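Local structure of beta-glucoside phosphorylase BglX (Unidentified, 5VQE) at residues A[109-113]-A[114-118]; A[224-227]-A[228-232]; A[285-288]-A[289-292]; A[365-368]-A[369-373]. The protein probably cleaves beta-glucosides by phosphorolysis, as a retaining family GH3 enzyme that works through a covalent glycosyl-enzyme intermediate on an aspartate. All coordinates share one frame; numbering follows the deposited sequence.

Contact 1 of 4, residues A[109-113]-A[114-118]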
ATOM      1  N   TYR A 109      -5.748  -9.947   7.845  1.00 16.99           N
ATOM      2  CA  TYR A 109      -4.943  -9.904   6.625  1.00 12.02           C
ATOM      3  C   TYR A 109      -5.696 -10.659   5.535  1.00 14.01           C
ATOM      4  O   TYR A 109      -5.761 -11.892   5.558  1.00 14.47           O
ATOM      5  CB  TYR A 109      -3.566 -10.515   6.885  1.00 16.56           C
ATOM      6  CG  TYR A 109      -2.554 -10.357   5.757  1.00 13.96           C
ATOM      7  CD1 TYR A 109      -2.901  -9.752   4.556  1.00 14.88           C
ATOM      8  CD2 TYR A 109      -1.257 -10.832   5.893  1.00 15.75           C
ATOM      9  CE1 TYR A 109      -1.991  -9.613   3.539  1.00 14.58           C
ATOM     10  CE2 TYR A 109      -0.330 -10.693   4.870  1.00 17.00           C
ATOM     11  CZ  TYR A 109      -0.711 -10.079   3.696  1.00 16.39           C
ATOM     12  OH  TYR A 109       0.173  -9.926   2.653  1.00 16.62           O
ATOM     13  N   VAL A 110      -6.279  -9.930   4.586  1.00 10.80           N
ATOM     14  CA  VAL A 110      -7.075 -10.529   3.520  1.00 12.86           C
ATOM     15  C   VAL A 110      -6.158 -10.994   2.396  1.00 14.60           C
ATOM     16  O   VAL A 110      -5.984 -12.197   2.172  1.00 14.16           O
ATOM     17  CB  VAL A 110      -8.127  -9.540   2.990  1.00 13.42           C
ATOM     18  CG1 VAL A 110      -8.903 -10.142   1.814  1.00 14.92           C
ATOM     19  CG2 VAL A 110      -9.082  -9.127   4.112  1.00 16.86           C
ATOM     20  N   ALA A 111      -5.570 -10.041   1.677  1.00 12.44           N
ATOM     21  CA  ALA A 111      -4.724 -10.350   0.534  1.00 12.72           C
ATOM     22  C   ALA A 111      -4.002  -9.085   0.106  1.00 14.66           C
ATOM     23  O   ALA A 111      -4.445  -7.968   0.390  1.00 11.31           O
ATOM     24  CB  ALA A 111      -5.535 -10.912  -0.637  1.00 14.74           C
ATOM     25  N   SER A 112      -2.876  -9.271  -0.584  1.00 14.26           N
ATOM     26  CA  SER A 112      -2.291  -8.161  -1.316  1.00 13.67           C
ATOM     27  C   SER A 112      -3.267  -7.720  -2.405  1.00 12.37           C
ATOM     28  O   SER A 112      -4.112  -8.503  -2.848  1.00 10.90           O
ATOM     29  CB  SER A 112      -0.954  -8.564  -1.942  1.00 11.63           C
ATOM     30  OG  SER A 112      -1.142  -9.561  -2.941  1.00 13.09           O
ATOM     31  N   PRO A 113      -3.174  -6.464  -2.854  1.00 10.53           N
ATOM     32  CA  PRO A 113      -4.025  -6.043  -3.979  1.00 11.93           C
ATOM     33  C   PRO A 113      -3.834  -6.887  -5.227  1.00 12.79           C
ATOM     34  O   PRO A 113      -4.805  -7.147  -5.954  1.00 12.72           O
ATOM     35  CB  PRO A 113      -3.604  -4.585  -4.198  1.00 11.81           C
ATOM     36  CG  PRO A 113      -3.171  -4.129  -2.844  1.00 13.47           C
ATOM     37  CD  PRO A 113      -2.493  -5.321  -2.221  1.00 13.63           C
ATOM     38  N   MET A 114      -2.607  -7.332  -5.502  1.00 10.62           N
ATOM     39  CA  MET A 114      -2.394  -8.104  -6.716  1.00 12.44           C
ATOM     40  C   MET A 114      -3.068  -9.463  -6.616  1.00 12.24           C
ATOM     41  O   MET A 114      -3.608  -9.960  -7.610  1.00 11.43           O
ATOM     42  CB  MET A 114      -0.903  -8.267  -7.006  1.00 10.89           C
ATOM     43  CG  MET A 114      -0.662  -8.974  -8.322  1.00 11.80           C
ATOM     44  SD  MET A 114       1.061  -9.136  -8.756  1.00 14.30           S
ATOM     45  CE  MET A 114       1.414  -7.452  -9.292  1.00 13.09           C
ATOM     46  N   GLY A 115      -3.064 -10.066  -5.427  1.00 12.94           N
ATOM     47  CA  GLY A 115      -3.820 -11.293  -5.235  1.00 16.54           C
ATOM     48  C   GLY A 115      -5.296 -11.095  -5.518  1.00 12.59           C
ATOM     49  O   GLY A 115      -5.930 -11.911  -6.187  1.00 13.15           O
ATOM     50  N   VAL A 116      -5.862 -10.006  -5.007  1.00 13.91           N
ATOM     51  CA  VAL A 116      -7.225  -9.624  -5.362  1.00 12.88           C
ATOM     52  C   VAL A 116      -7.373  -9.494  -6.872  1.00 13.87           C
ATOM     53  O   VAL A 116      -8.370  -9.940  -7.455  1.00 14.12           O
ATOM     54  CB  VAL A 116      -7.591  -8.316  -4.646  1.00 12.82           C
ATOM     55  CG1 VAL A 116      -8.896  -7.727  -5.209  1.00 14.57           C
ATOM     56  CG2 VAL A 116      -7.693  -8.567  -3.149  1.00 14.99           C
ATOM     57  N   ALA A 117      -6.403  -8.851  -7.528  1.00 13.25           N
ATOM     58  CA  ALA A 117      -6.494  -8.658  -8.972  1.00 13.63           C
ATOM     59  C   ALA A 117      -6.475  -9.988  -9.714  1.00 13.03           C
ATOM     60  O   ALA A 117      -7.123 -10.129 -10.757  1.00 15.81           O
ATOM     61  CB  ALA A 117      -5.345  -7.780  -9.463  1.00 12.78           C
ATOM     62  N   ALA A 118      -5.723 -10.964  -9.198  1.00 13.30           N
ATOM     63  CA  ALA A 118      -5.653 -12.275  -9.838  1.00 13.31           C
ATOM     64  C   ALA A 118      -6.996 -13.001  -9.818  1.00 15.43           C
ATOM     65  O   ALA A 118      -7.237 -13.865 -10.673  1.00 19.41           O
ATOM     66  CB  ALA A 118      -4.583 -13.124  -9.161  1.00 17.60           C
TER

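Contact 2 of 4, residues A[224-227]-A[228-232]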
ATOM      1  N   GLY A 224      -2.908   8.959 -16.736  1.00 12.22           N
ATOM      2  CA  GLY A 224      -3.930   9.991 -16.788  1.00 12.44           C
ATOM      3  C   GLY A 224      -5.329   9.419 -16.927  1.00 12.61           C
ATOM      4  O   GLY A 224      -6.274   9.902 -16.300  1.00 15.17           O
ATOM      5  N   ARG A 225      -5.476   8.367 -17.734  1.00 12.16           N
ATOM      6  CA  ARG A 225      -6.773   7.716 -17.876  1.00 13.49           C
ATOM      7  C   ARG A 225      -7.265   7.159 -16.548  1.00 12.45           C
ATOM      8  O   ARG A 225      -8.452   7.272 -16.222  1.00 10.73           O
ATOM      9  CB  ARG A 225      -6.674   6.599 -18.910  1.00 16.56           C
ATOM     10  CG  ARG A 225      -7.979   5.876 -19.185  1.00 20.30           C
ATOM     11  CD  ARG A 225      -7.773   4.802 -20.243  1.00 20.98           C
ATOM     12  NE  ARG A 225      -8.942   3.944 -20.405  1.00 22.41           N
ATOM     13  CZ  ARG A 225      -9.988   4.237 -21.176  1.00 26.11           C
ATOM     14  NH1 ARG A 225     -10.024   5.372 -21.859  1.00 24.83           N
ATOM     15  NH2 ARG A 225     -11.006   3.395 -21.260  1.00 29.60           N
ATOM     16  N   ILE A 226      -6.370   6.551 -15.770  1.00 13.43           N
ATOM     17  CA  ILE A 226      -6.756   5.973 -14.482  1.00 11.91           C
ATOM     18  C   ILE A 226      -7.127   7.070 -13.492  1.00 10.86           C
ATOM     19  O   ILE A 226      -8.181   7.016 -12.843  1.00 11.70           O
ATOM     20  CB  ILE A 226      -5.621   5.087 -13.935  1.00 11.04           C
ATOM     21  CG1 ILE A 226      -5.330   3.940 -14.903  1.00 11.52           C
ATOM     22  CG2 ILE A 226      -5.982   4.544 -12.558  1.00 10.81           C
ATOM     23  CD1 ILE A 226      -4.110   3.141 -14.532  1.00 16.93           C
ATOM     24  N   TYR A 227      -6.263   8.074 -13.342  1.00 10.27           N
ATOM     25  CA  TYR A 227      -6.579   9.159 -12.420  1.00 10.50           C
ATOM     26  C   TYR A 227      -7.906   9.819 -12.780  1.00 12.50           C
ATOM     27  O   TYR A 227      -8.748  10.048 -11.904  1.00 10.79           O
ATOM     28  CB  TYR A 227      -5.428  10.169 -12.383  1.00 11.42           C
ATOM     29  CG  TYR A 227      -4.375   9.710 -11.407  1.00 12.90           C
ATOM     30  CD1 TYR A 227      -3.290   8.951 -11.826  1.00 12.67           C
ATOM     31  CD2 TYR A 227      -4.508   9.977 -10.047  1.00 14.89           C
ATOM     32  CE1 TYR A 227      -2.354   8.497 -10.923  1.00 15.71           C
ATOM     33  CE2 TYR A 227      -3.570   9.531  -9.139  1.00 12.94           C
ATOM     34  CZ  TYR A 227      -2.507   8.786  -9.577  1.00 11.59           C
ATOM     35  OH  TYR A 227      -1.587   8.334  -8.669  1.00 12.26           O
ATOM     36  N   GLN A 228      -8.136  10.090 -14.068  1.00 10.10           N
ATOM     37  CA  GLN A 228      -9.407  10.681 -14.475  1.00 13.47           C
ATOM     38  C   GLN A 228     -10.582   9.800 -14.068  1.00 13.89           C
ATOM     39  O   GLN A 228     -11.603  10.304 -13.588  1.00 13.04           O
ATOM     40  CB  GLN A 228      -9.420  10.939 -15.985  1.00 15.07           C
ATOM     41  CG  GLN A 228      -8.587  12.144 -16.402  1.00 20.35           C
ATOM     42  CD  GLN A 228      -8.607  12.384 -17.900  1.00 27.67           C
ATOM     43  OE1 GLN A 228      -8.169  11.541 -18.684  1.00 31.95           O
ATOM     44  NE2 GLN A 228      -9.122  13.535 -18.303  1.00 28.47           N
ATOM     45  N   ALA A 229     -10.447   8.480 -14.217  1.00 15.38           N
ATOM     46  CA  ALA A 229     -11.561   7.584 -13.913  1.00 14.42           C
ATOM     47  C   ALA A 229     -11.890   7.571 -12.425  1.00 15.39           C
ATOM     48  O   ALA A 229     -13.067   7.537 -12.047  1.00 12.89           O
ATOM     49  CB  ALA A 229     -11.244   6.168 -14.392  1.00 16.12           C
ATOM     50  N   LEU A 230     -10.869   7.562 -11.563  1.00 10.06           N
ATOM     51  CA  LEU A 230     -11.120   7.561 -10.127  1.00 10.66           C
ATOM     52  C   LEU A 230     -11.595   8.927  -9.642  1.00 13.32           C
ATOM     53  O   LEU A 230     -12.394   9.013  -8.702  1.00 14.93           O
ATOM     54  CB  LEU A 230      -9.858   7.131  -9.380  1.00 10.94           C
ATOM     55  CG  LEU A 230      -9.703   5.612  -9.189  1.00 11.66           C
ATOM     56  CD1 LEU A 230     -10.746   5.077  -8.210  1.00 13.87           C
ATOM     57  CD2 LEU A 230      -9.802   4.883 -10.511  1.00 13.92           C
ATOM     58  N   ILE A 231     -11.115  10.003 -10.260  1.00 11.35           N
ATOM     59  CA  ILE A 231     -11.596  11.333  -9.907  1.00 13.08           C
ATOM     60  C   ILE A 231     -13.087  11.439 -10.193  1.00 14.21           C
ATOM     61  O   ILE A 231     -13.873  11.883  -9.349  1.00 13.20           O
ATOM     62  CB  ILE A 231     -10.790  12.403 -10.661  1.00 11.12           C
ATOM     63  CG1 ILE A 231      -9.355  12.444 -10.122  1.00 13.14           C
ATOM     64  CG2 ILE A 231     -11.440  13.772 -10.529  1.00 13.65           C
ATOM     65  CD1 ILE A 231      -8.386  13.225 -10.988  1.00 13.21           C
ATOM     66  N   GLU A 232     -13.503  11.020 -11.389  1.00 13.25           N
ATOM     67  CA  GLU A 232     -14.919  11.080 -11.730  1.00 14.89           C
ATOM     68  C   GLU A 232     -15.740  10.165 -10.840  1.00 16.32           C
ATOM     69  O   GLU A 232     -16.901  10.472 -10.539  1.00 18.15           O
ATOM     70  CB  GLU A 232     -15.116  10.720 -13.201  1.00 17.95           C
ATOM     71  CG  GLU A 232     -14.391  11.660 -14.155  1.00 26.80           C
ATOM     72  CD  GLU A 232     -14.676  13.123 -13.860  1.00 32.68           C
ATOM     73  OE1 GLU A 232     -15.865  13.477 -13.707  1.00 41.21           O
ATOM     74  OE2 GLU A 232     -13.708  13.914 -13.761  1.00 34.83           O
TER

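Contact 3 of 4, residues A[285-288]-A[289-292]. With G2F (2-deoxy-2-fluoro-alpha-D-glucopyranose), chain B.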
ATOM      1  N   ILE A 285      -5.611  17.119  -1.533  1.00 11.31           N
ATOM      2  CA  ILE A 285      -4.297  16.643  -1.960  1.00 11.62           C
ATOM      3  C   ILE A 285      -3.381  16.622  -0.742  1.00 11.15           C
ATOM      4  O   ILE A 285      -3.199  17.648  -0.076  1.00 11.81           O
ATOM      5  CB  ILE A 285      -3.697  17.526  -3.066  1.00  9.57           C
ATOM      6  CG1 ILE A 285      -4.556  17.497  -4.327  1.00 12.28           C
ATOM      7  CG2 ILE A 285      -2.282  17.068  -3.397  1.00  8.62           C
ATOM      8  CD1 ILE A 285      -4.132  18.501  -5.379  1.00 14.87           C
ATOM      9  N   CYS A 286      -2.795  15.468  -0.452  1.00  9.85           N
ATOM     10  CA  CYS A 286      -1.778  15.369   0.586  1.00  9.13           C
ATOM     11  C   CYS A 286      -0.485  14.862  -0.032  1.00 10.59           C
ATOM     12  O   CYS A 286      -0.494  14.201  -1.076  1.00 11.51           O
ATOM     13  CB  CYS A 286      -2.214  14.459   1.740  1.00 13.52           C
ATOM     14  SG  CYS A 286      -2.433  12.716   1.311  1.00 13.40           S
ATOM     15  N   THR A 287       0.632  15.203   0.599  1.00 11.43           N
ATOM     16  CA  THR A 287       1.904  14.681   0.134  1.00  9.19           C
ATOM     17  C   THR A 287       2.111  13.268   0.664  1.00  9.58           C
ATOM     18  O   THR A 287       1.478  12.834   1.631  1.00 11.75           O
ATOM     19  CB  THR A 287       3.077  15.567   0.567  1.00 11.57           C
ATOM     20  OG1 THR A 287       3.301  15.452   1.975  1.00 10.81           O
ATOM     21  CG2 THR A 287       2.818  17.040   0.239  1.00 12.43           C
ATOM     22  N   ASP A 288       2.980  12.533  -0.016  1.00 11.08           N
ATOM     23  CA  ASP A 288       3.561  11.358   0.598  1.00 13.19           C
ATOM     24  C   ASP A 288       4.508  11.811   1.704  1.00 10.96           C
ATOM     25  O   ASP A 288       4.889  12.984   1.779  1.00 12.92           O
ATOM     26  CB  ASP A 288       4.288  10.517  -0.447  1.00 13.01           C
ATOM     27  CG  ASP A 288       4.665   9.146   0.067  1.00 18.89           C
ATOM     28  OD1 ASP A 288       3.955   8.616   0.971  1.00 14.16           O
ATOM     29  OD2 ASP A 288       5.665   8.630  -0.457  1.00 18.36           O
ATOM     30  N   ALA A 289       4.868  10.871   2.578  1.00 11.79           N
ATOM     31  CA  ALA A 289       5.657  11.179   3.772  1.00 12.76           C
ATOM     32  C   ALA A 289       6.877  12.035   3.441  1.00 12.13           C
ATOM     33  O   ALA A 289       7.691  11.674   2.584  1.00 12.38           O
ATOM     34  CB  ALA A 289       6.094   9.872   4.444  1.00 15.72           C
ATOM     35  N   THR A 290       7.015  13.165   4.145  1.00 11.79           N
ATOM     36  CA  THR A 290       7.997  14.184   3.778  1.00 10.62           C
ATOM     37  C   THR A 290       9.405  13.896   4.283  1.00 13.25           C
ATOM     38  O   THR A 290      10.321  14.654   3.949  1.00 11.83           O
ATOM     39  CB  THR A 290       7.582  15.562   4.297  1.00 12.82           C
ATOM     40  OG1 THR A 290       7.758  15.613   5.717  1.00 12.60           O
ATOM     41  CG2 THR A 290       6.124  15.886   3.936  1.00 15.48           C
ATOM     42  N   GLN A 291       9.621  12.848   5.071  1.00 13.83           N
ATOM     43  CA  GLN A 291      10.976  12.540   5.502  1.00 15.47           C
ATOM     44  C   GLN A 291      11.686  11.620   4.527  1.00 18.11           C
ATOM     45  O   GLN A 291      12.853  11.277   4.740  1.00 18.87           O
ATOM     46  CB  GLN A 291      10.973  11.928   6.910  1.00 16.91           C
ATOM     47  CG  GLN A 291      10.767  10.427   6.995  1.00 21.70           C
ATOM     48  CD  GLN A 291       9.364   9.993   6.633  1.00 22.42           C
ATOM     49  OE1 GLN A 291       8.418  10.785   6.709  1.00 16.92           O
ATOM     50  NE2 GLN A 291       9.216   8.725   6.241  1.00 26.46           N
ATOM     51  N   MET A 292      11.026  11.238   3.450  1.00 15.45           N
ATOM     52  CA  MET A 292      11.634  10.318   2.519  1.00 18.37           C
ATOM     53  C   MET A 292      12.584  11.042   1.581  1.00 16.74           C
ATOM     54  O   MET A 292      12.431  12.233   1.292  1.00 14.15           O
ATOM     55  CB  MET A 292      10.551   9.589   1.758  1.00 19.30           C
ATOM     56  CG  MET A 292       9.852   8.671   2.710  1.00 24.37           C
ATOM     57  SD  MET A 292       8.877   7.491   1.870  1.00 50.53           S
ATOM     58  CE  MET A 292       7.711   8.593   1.197  1.00 12.10           C
TER
HETATM   59  C1  G2F B 601       4.466   7.484   1.621  1.00 13.43           C
HETATM   60  C2  G2F B 601       4.112   6.173   0.846  1.00 16.96           C
HETATM   61  C3  G2F B 601       2.563   6.009   0.865  1.00 11.41           C
HETATM   62  C4  G2F B 601       2.078   6.037   2.347  1.00 13.57           C
HETATM   63  C5  G2F B 601       2.541   7.390   2.987  1.00 12.95           C
HETATM   64  C6  G2F B 601       2.145   7.453   4.515  1.00 13.96           C
HETATM   65  O3  G2F B 601       2.267   4.725   0.382  1.00 11.73           O
HETATM   66  O4  G2F B 601       0.676   6.056   2.328  1.00  9.24           O
HETATM   67  O5  G2F B 601       3.957   7.448   2.931  1.00 12.31           O
HETATM   68  O6  G2F B 601       2.617   6.294   5.142  1.00 14.50           O
HETATM   69  F2  G2F B 601       4.527   6.267  -0.437  1.00 13.36           F

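Contact 4 of 4, residues A[365-368]-A[369-373]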
ATOM      1  N   VAL A 365     -16.716   9.746  20.109  1.00 33.93           N
ATOM      2  CA  VAL A 365     -15.530   9.892  19.274  1.00 33.86           C
ATOM      3  C   VAL A 365     -15.099   8.569  18.648  1.00 37.91           C
ATOM      4  O   VAL A 365     -14.280   8.570  17.713  1.00 31.51           O
ATOM      5  CB  VAL A 365     -14.397  10.534  20.107  1.00 36.50           C
ATOM      6  CG1 VAL A 365     -13.036   9.963  19.776  1.00 36.64           C
ATOM      7  CG2 VAL A 365     -14.416  12.048  19.916  1.00 34.05           C
ATOM      8  N   VAL A 366     -15.628   7.448  19.125  1.00 33.12           N
ATOM      9  CA  VAL A 366     -15.455   6.151  18.476  1.00 30.75           C
ATOM     10  C   VAL A 366     -16.797   5.441  18.461  1.00 32.55           C
ATOM     11  O   VAL A 366     -17.720   5.809  19.203  1.00 29.00           O
ATOM     12  CB  VAL A 366     -14.405   5.281  19.194  1.00 30.38           C
ATOM     13  CG1 VAL A 366     -13.006   5.853  18.998  1.00 28.18           C
ATOM     14  CG2 VAL A 366     -14.737   5.155  20.685  1.00 30.71           C
ATOM     15  N   PRO A 367     -16.945   4.422  17.620  1.00 29.22           N
ATOM     16  CA  PRO A 367     -18.194   3.654  17.615  1.00 27.66           C
ATOM     17  C   PRO A 367     -18.326   2.863  18.902  1.00 25.62           C
ATOM     18  O   PRO A 367     -17.353   2.742  19.660  1.00 24.87           O
ATOM     19  CB  PRO A 367     -18.046   2.725  16.396  1.00 29.68           C
ATOM     20  CG  PRO A 367     -16.809   3.200  15.662  1.00 28.34           C
ATOM     21  CD  PRO A 367     -15.959   3.869  16.677  1.00 28.49           C
ATOM     22  N   PRO A 368     -19.506   2.312  19.185  1.00 30.47           N
ATOM     23  CA  PRO A 368     -19.658   1.468  20.378  1.00 28.53           C
ATOM     24  C   PRO A 368     -18.645   0.331  20.393  1.00 29.39           C
ATOM     25  O   PRO A 368     -18.172  -0.122  19.348  1.00 28.24           O
ATOM     26  CB  PRO A 368     -21.092   0.939  20.259  1.00 31.10           C
ATOM     27  CG  PRO A 368     -21.802   1.926  19.398  1.00 32.86           C
ATOM     28  CD  PRO A 368     -20.771   2.486  18.455  1.00 30.05           C
ATOM     29  N   LEU A 369     -18.317  -0.131  21.606  1.00 27.79           N
ATOM     30  CA  LEU A 369     -17.410  -1.265  21.773  1.00 28.42           C
ATOM     31  C   LEU A 369     -17.830  -2.441  20.904  1.00 26.88           C
ATOM     32  O   LEU A 369     -16.977  -3.184  20.407  1.00 25.00           O
ATOM     33  CB  LEU A 369     -17.378  -1.681  23.249  1.00 33.25           C
ATOM     34  CG  LEU A 369     -16.069  -2.100  23.937  1.00 38.76           C
ATOM     35  CD1 LEU A 369     -15.657  -3.510  23.549  1.00 48.21           C
ATOM     36  CD2 LEU A 369     -14.930  -1.119  23.675  1.00 35.68           C
ATOM     37  N   HIS A 370     -19.143  -2.617  20.723  1.00 23.57           N
ATOM     38  CA  HIS A 370     -19.698  -3.666  19.873  1.00 31.99           C
ATOM     39  C   HIS A 370     -19.047  -3.700  18.491  1.00 29.48           C
ATOM     40  O   HIS A 370     -18.929  -4.771  17.882  1.00 22.96           O
ATOM     41  CB  HIS A 370     -21.209  -3.426  19.771  1.00 33.11           C
ATOM     42  CG  HIS A 370     -21.956  -4.456  18.986  1.00 35.06           C
ATOM     43  ND1 HIS A 370     -21.415  -5.673  18.631  1.00 46.27           N
ATOM     44  CD2 HIS A 370     -23.221  -4.450  18.500  1.00 44.13           C
ATOM     45  CE1 HIS A 370     -22.313  -6.370  17.953  1.00 43.65           C
ATOM     46  NE2 HIS A 370     -23.417  -5.651  17.862  1.00 47.82           N
ATOM     47  N   ALA A 371     -18.612  -2.544  17.982  1.00 25.30           N
ATOM     48  CA  ALA A 371     -18.031  -2.490  16.643  1.00 23.28           C
ATOM     49  C   ALA A 371     -16.735  -3.282  16.556  1.00 18.93           C
ATOM     50  O   ALA A 371     -16.383  -3.782  15.481  1.00 18.97           O
ATOM     51  CB  ALA A 371     -17.792  -1.035  16.236  1.00 24.19           C
ATOM     52  N   MET A 372     -16.010  -3.406  17.669  1.00 17.93           N
ATOM     53  CA  MET A 372     -14.745  -4.131  17.666  1.00 19.78           C
ATOM     54  C   MET A 372     -14.919  -5.593  17.292  1.00 19.24           C
ATOM     55  O   MET A 372     -13.950  -6.227  16.860  1.00 17.93           O
ATOM     56  CB  MET A 372     -14.083  -4.040  19.040  1.00 21.83           C
ATOM     57  CG  MET A 372     -13.789  -2.629  19.497  1.00 25.64           C
ATOM     58  SD  MET A 372     -12.456  -1.894  18.555  1.00 25.21           S
ATOM     59  CE  MET A 372     -11.044  -2.630  19.371  1.00 22.36           C
ATOM     60  N   GLU A 373     -16.123  -6.145  17.462  1.00 23.13           N
ATOM     61  CA  GLU A 373     -16.363  -7.541  17.116  1.00 20.79           C
ATOM     62  C   GLU A 373     -16.263  -7.799  15.621  1.00 16.73           C
ATOM     63  O   GLU A 373     -16.183  -8.961  15.217  1.00 17.81           O
ATOM     64  CB  GLU A 373     -17.741  -7.985  17.621  1.00 23.82           C
ATOM     65  CG  GLU A 373     -17.859  -7.965  19.142  1.00 28.46           C
ATOM     66  CD  GLU A 373     -19.223  -8.406  19.643  1.00 36.54           C
ATOM     67  OE1 GLU A 373     -19.891  -9.214  18.958  1.00 38.38           O
ATOM     68  OE2 GLU A 373     -19.631  -7.941  20.728  1.00 39.68           O
TER

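Contact 1 of 4, residues A[109-113]-A[114-118]
Ser112 and Gly115 meet in a capped helix start: Ser112 is the N-cap of helix 113-119, and Gly115 N donates to its OG over 3.2 Å with an N-H...O angle of 159°. The side chain reaches that site because chi1 of 66° sets OG between the backbone N and the carbonyl carbon, facing the first turn. Pro113 suits the position after the cap, since its ring nitrogen has no hydrogen to place where the helix offers no acceptor. Two backbone bonds carry the turn onward: Val116 N to Ser112 O at 3.2 Å, nearly straight at 171°, and Ala117 N to Pro113 O at 2.8 Å. Val116 is turned in against the same turn. Its CB rests 3.3 Å from Pro113 O, and CG1, anti to the backbone N, stays 4.2 Å from that oxygen; the side chain as a whole also touches Ser124 and Ala125 of helix 122-138. The other branch, CG2, comes back to 3.6 Å from Ser112 O. Ser112 OG also gives a hydrogen bond to Tyr530 O, a residue far along the chain, so one buried hydroxyl receives from the helix and donates to a distant loop, which fixes its rotation. An alanine at Ser112 is likely to leave the buried Gly115 N without its cap and Tyr530 O without its donor. The lead-in to the helix is packed as well, Ala111 lying against Ile387 of helix 378-391; within the turn, its CB meets the tip of Val116 CG2 at 4.1 Å.

Contact 2 of 4, residues A[224-227]-A[228-232]
Gln228 folds back along Gly224 because its chi1 of -75° sets CG anti to its own carbonyl carbon, and Ile231 repeats the move over Tyr227, with CG1 anti to its carbonyl carbon (chi1 -69°). Both belong to helix 216-232, the helix of a beta-alpha-beta unit between strands 210-211 and 237-244 in the barrel domain of the GH3 family. In each case the aliphatic part of the side chain lies against the carbonyl oxygen one turn earlier. Gln228 CG approaches Gly224 O to 3.2 Å, and Ile231 CG1 approaches Tyr227 O to 3.0 Å, its CD1 following at 3.3 Å from that same oxygen. These oxygens are already engaged by the helix: Gln228 N donates to Gly224 O over 2.9 Å, and Ile231 N donates to Tyr227 O over 2.9 Å. The amide of Gln228 makes no hydrogen bond to Gly224, since OE1 and the carbonyl oxygen are both acceptors; its chain runs extended beyond CG and rests on Phe279. An alanine in place of Gln228 would probably lose the cover of CG and the amide over Gly224 O and the packing on Phe279, with CB still beside the oxygen. The other helix face is apolar and buried. Ile226 and Leu230 pack toward helix 169-184, and the Tyr227 ring meets Phe195 edge-to-face. Arg225, exposed, reaches the start of the same helix 169-184, its NE in a salt bridge to Glu170. Between the two apolar neighbours of the inner face, the branch ends touch at 4.3 Å, Ile226 CG2 against Leu230 CD2.

Contact 3 of 4, residues A[285-288]-A[289-292]
Asp288 and Ala289 meet where strand 284-287 gives way to a turn, at the mouth of what is by family a TIM barrel: Ala289 N lies 2.9 Å from Asp288 OD1 in a weak hydrogen bond. The aspartate is caught as a glycosyl-enzyme, since that same OD1 is bonded to C1 of the 2-fluoroglucose at 1.4 Å, in the alpha configuration expected of a retaining enzyme's intermediate. With CG anti to the backbone N (chi1 -168°), the carboxylate leans toward the sugar. Ala289 CB comes to 3.6 Å from the sugar's ring oxygen O5. Met292 runs at about a right angle to Asp288, but its end methyl is doubtfully placed, modelled too close to the carboxylate. Asn92, Arg163, Lys193 and His194 hydrogen-bond the sugar from other parts of the pocket.

Behind the carboxylate, Thr287 and Thr290 cross obliquely, CG2 of Thr290 standing 3.5 Å from OG1 of Thr287. A type I turn from Ala289 to Met292 carries Thr290 there, its hydroxyl held by Phe318 O and Arg301. Thr287 OG1 donates to Asp288 O over 2.9 Å, from 40° above the carbonyl plane.

Contact 4 of 4, residues A[365-368]-A[369-373]
Pro367 and Ala371 form the close-packed side of this turn: their CB atoms meet at 3.8 Å, and Ala371 is the one buried residue among those that touch. Its methyl is turned inward, so CB also lies 3.3 Å from Pro368 O. The same oxygen takes the hydrogen bond that closes the turn, from Ala371 N at 2.8 Å with an N-H...O angle of 159°. The donor does not sit on a lone pair but rises 45° above the carbonyl plane.

Two prolines in extended conformation are followed here by a short turn with helical backbone angles, residues 369 to 373. It is built on successive i to i+3 bonds: Met372 N to Leu369 O at 2.9 Å and Glu373 N to His370 O at 3.2 Å repeat the spacing of the bond from Ala371 N to Pro368 O. The run lies in the connection between helix 340-356 and helix 378-391, which follows the last helix of the family's N-terminal barrel region. Arg73 of helix 69-82 bonds Pro367 O through NH2 and touches Val366 and Leu369, so the turn is joined to that helix by its proline end.

The outer side is looser and open to solvent. Pro368, Leu369 and His370 are exposed, and the rings of Pro368 and His370 do not pack together, since the nearest side-chain atoms are their CB atoms, 4.4 Å apart. With CG anti to the backbone N (chi1 -177°), His370 carries its imidazole away from the prolines.

Contact 3 holds the covalently bound sugar, and the others stand around it at increasing remove. The side chains of Tyr227 in contact 2 and Pro113 in contact 1 lie about 10 and 11 Å from the ligand, so both belong to the surrounding scaffold rather than to the pocket wall. Contacts 2 and 3 come within about 9 Å at their nearest atoms, contacts 1 and 3 within about 15 Å. Contact 4 is the outlier on the surface, about 21 Å from contact 3 by nearest atoms. The chain leaving it leads, after a few residues, into helix 378-391, whose Ile387 packs on Val110 and Ala111 of contact 1.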